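Luciferase-like monooxygenase (Streptomyces bottropensis, PDB 4US5) probably acts as a flavin-dependent monooxygenase of the bacterial luciferase family, incorporating oxygen into a substrate. Local coordinates at residues V93-H98 with F156-R161. Residues are numbered along the deposited sequence; the frame is centred on the assembly and turned at random.
With NA (sodium ion), chain P; NA (sodium ion), chain I.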
loop_
_atom_site.group_PDB
_atom_site.type_symbol
_atom_site.label_atom_id
_atom_site.label_comp_id
_atom_site.label_asym_id
_atom_site.label_seq_id
_atom_site.Cartn_x
_atom_site.Cartn_y
_atom_site.Cartn_z
ATOM N N VAL B 93 2.765 -5.502 -5.400
ATOM C CA VAL B 93 2.556 -4.180 -4.791
ATOM C C VAL B 93 3.221 -3.095 -5.645
ATOM O O VAL B 93 2.620 -2.067 -5.951
ATOM C CB VAL B 93 3.101 -4.178 -3.339
ATOM C CG1 VAL B 93 3.236 -2.772 -2.769
ATOM C CG2 VAL B 93 2.185 -5.021 -2.427
ATOM N N PHE B 94 4.467 -3.323 -6.027
ATOM C CA PHE B 94 5.203 -2.306 -6.717
ATOM C C PHE B 94 4.839 -2.222 -8.186
ATOM O O PHE B 94 4.949 -1.160 -8.768
ATOM C CB PHE B 94 6.698 -2.391 -6.421
ATOM C CG PHE B 94 7.054 -1.809 -5.055
ATOM C CD1 PHE B 94 6.729 -2.494 -3.901
ATOM C CD2 PHE B 94 7.533 -0.541 -4.947
ATOM C CE1 PHE B 94 6.986 -1.944 -2.661
ATOM C CE2 PHE B 94 7.785 0.035 -3.714
ATOM C CZ PHE B 94 7.490 -0.650 -2.561
ATOM N N ARG B 95 4.369 -3.329 -8.778
ATOM C CA ARG B 95 3.756 -3.256 -10.091
ATOM C C ARG B 95 2.469 -2.415 -10.078
ATOM O O ARG B 95 2.175 -1.725 -11.049
ATOM C CB ARG B 95 3.470 -4.668 -10.663
ATOM C CG ARG B 95 4.731 -5.442 -11.100
ATOM C CD ARG B 95 4.487 -6.265 -12.348
ATOM N NE ARG B 95 4.395 -5.292 -13.400
ATOM C CZ ARG B 95 5.433 -4.817 -14.082
ATOM N NH1 ARG B 95 6.650 -5.332 -13.948
ATOM N NH2 ARG B 95 5.229 -3.843 -14.925
ATOM N N THR B 96 1.689 -2.537 -9.018
ATOM C CA THR B 96 0.470 -1.737 -8.876
ATOM C C THR B 96 0.845 -0.246 -8.779
ATOM O O THR B 96 0.288 0.601 -9.488
ATOM C CB THR B 96 -0.367 -2.201 -7.636
ATOM O OG1 THR B 96 -0.627 -3.621 -7.723
ATOM C CG2 THR B 96 -1.666 -1.438 -7.559
ATOM N N LEU B 97 1.882 0.073 -8.007
ATOM C CA LEU B 97 2.369 1.444 -7.933
ATOM C C LEU B 97 2.818 1.934 -9.288
ATOM O O LEU B 97 2.492 3.047 -9.688
ATOM C CB LEU B 97 3.492 1.568 -6.887
ATOM C CG LEU B 97 3.044 1.479 -5.412
ATOM C CD1 LEU B 97 4.221 1.256 -4.490
ATOM C CD2 LEU B 97 2.304 2.721 -4.980
ATOM N N HIS B 98 3.572 1.087 -9.996
ATOM C CA HIS B 98 4.072 1.447 -11.330
ATOM C C HIS B 98 2.908 1.684 -12.292
ATOM O O HIS B 98 2.973 2.581 -13.126
ATOM C CB HIS B 98 5.016 0.358 -11.827
ATOM C CG HIS B 98 5.416 0.490 -13.257
ATOM N ND1 HIS B 98 6.332 1.426 -13.680
ATOM C CD2 HIS B 98 5.092 -0.248 -14.349
ATOM C CE1 HIS B 98 6.536 1.279 -14.980
ATOM N NE2 HIS B 98 5.776 0.280 -15.415
ATOM N N PHE B 156 2.565 -18.409 -14.266
ATOM C CA PHE B 156 1.470 -17.458 -14.077
ATOM C C PHE B 156 1.965 -16.040 -14.311
ATOM O O PHE B 156 3.172 -15.804 -14.334
ATOM C CB PHE B 156 0.859 -17.616 -12.672
ATOM C CG PHE B 156 1.867 -17.521 -11.548
ATOM C CD1 PHE B 156 2.370 -16.295 -11.160
ATOM C CD2 PHE B 156 2.315 -18.663 -10.882
ATOM C CE1 PHE B 156 3.298 -16.204 -10.146
ATOM C CE2 PHE B 156 3.250 -18.580 -9.859
ATOM C CZ PHE B 156 3.743 -17.331 -9.486
ATOM N N THR B 157 1.039 -15.106 -14.467
ATOM C CA THR B 157 1.385 -13.687 -14.655
ATOM C C THR B 157 1.443 -12.917 -13.337
ATOM O O THR B 157 0.755 -13.243 -12.366
ATOM C CB THR B 157 0.389 -12.990 -15.598
ATOM O OG1 THR B 157 -0.936 -13.015 -15.027
ATOM C CG2 THR B 157 0.388 -13.695 -16.964
ATOM N N VAL B 158 2.258 -11.877 -13.317
ATOM C CA VAL B 158 2.368 -11.008 -12.178
ATOM C C VAL B 158 1.568 -9.744 -12.481
ATOM O O VAL B 158 2.013 -8.866 -13.241
ATOM C CB VAL B 158 3.840 -10.690 -11.874
ATOM C CG1 VAL B 158 3.951 -9.765 -10.688
ATOM C CG2 VAL B 158 4.600 -12.000 -11.600
ATOM N N SER B 159 0.380 -9.662 -11.901
ATOM C CA SER B 159 -0.494 -8.531 -12.118
ATOM C C SER B 159 -0.076 -7.323 -11.331
ATOM O O SER B 159 0.521 -7.438 -10.263
ATOM C CB SER B 159 -1.911 -8.850 -11.664
ATOM O OG SER B 159 -2.389 -10.024 -12.222
ATOM N N PRO B 160 -0.391 -6.135 -11.826
ATOM C CA PRO B 160 -0.860 -5.807 -13.151
ATOM C C PRO B 160 0.322 -5.681 -14.097
ATOM O O PRO B 160 1.314 -5.017 -13.753
ATOM C CB PRO B 160 -1.540 -4.463 -12.966
ATOM C CG PRO B 160 -0.918 -3.864 -11.745
ATOM C CD PRO B 160 -0.352 -4.956 -10.929
ATOM N N ARG B 161 0.218 -6.286 -15.273
ATOM C CA ARG B 161 1.257 -6.164 -16.300
ATOM C C ARG B 161 1.200 -4.826 -16.996
ATOM O O ARG B 161 0.141 -4.384 -17.412
ATOM C CB ARG B 161 1.082 -7.262 -17.367
ATOM C CG ARG B 161 1.078 -8.675 -16.825
ATOM C CD ARG B 161 1.023 -9.740 -17.937
ATOM N NE ARG B 161 -0.129 -9.572 -18.810
ATOM C CZ ARG B 161 -0.457 -10.404 -19.794
ATOM N NH1 ARG B 161 0.274 -11.484 -20.051
ATOM N NH2 ARG B 161 -1.538 -10.153 -20.528
HETATM NA NA NA P . 8.122 2.793 -11.937
HETATM NA NA NA I . -4.941 -10.030 -11.318
HETATM O O HOH W 1 2.778 -2.716 -13.649
HETATM O O HOH W 2 10.805 3.200 -12.944
#
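R95 sets CG anti to its own carbonyl carbon (chi1 -72°), and the chain then bends at chi2 and again at chi3 (72°). These turns carry the guanidinium from helix 87-100 to the loop 156-161. R95 NE donates to P160 O at 3.1 Å. The carbonyl oxygen lies at the edge of the guanidinium, close to its plane, while NE sits above the carbonyl plane rather than on a lone pair. The bond is fairly straight, with an N-H...O angle of 155°. Water 1 ties the same groups together. Water 1 donates to P160 O at 2.7 Å. It also donates to R95 O and accepts from R95 NH2. P160 O is thus gripped by both NE and the water. NH2 also bonds to G164 O, further along the loop.

The aliphatic part of R95 packs as well. R95 CD lies 3.9 Å from V158 CG1, and R95 CB is near P160 CD. P160 follows a cis peptide bond, and the P160 ring rests against T96 on the helix. T96 OG1 lies 3.5 Å from P160 CD and is hydrogen-bonded to E92 O, one turn back. An alanine in place of R95 would remove the bonds to P160 O and G164 O, and would probably loosen the loop on the helix.

The contact joins an outer helix of the TIM-barrel-like fold to the loop before strand 167-172. On the loop, S159 OG binds a sodium ion at 2.7 Å, together with H48 O, E51 O and N54 O of the second subunit. The guanidinium of R95 is held by the carbonyls of P160 and G164 and by a water. Its positive charge is likely to be offset here by carbonyl dipoles. These bonds would tie the loop to helix 87-100 on a side that also meets the second subunit.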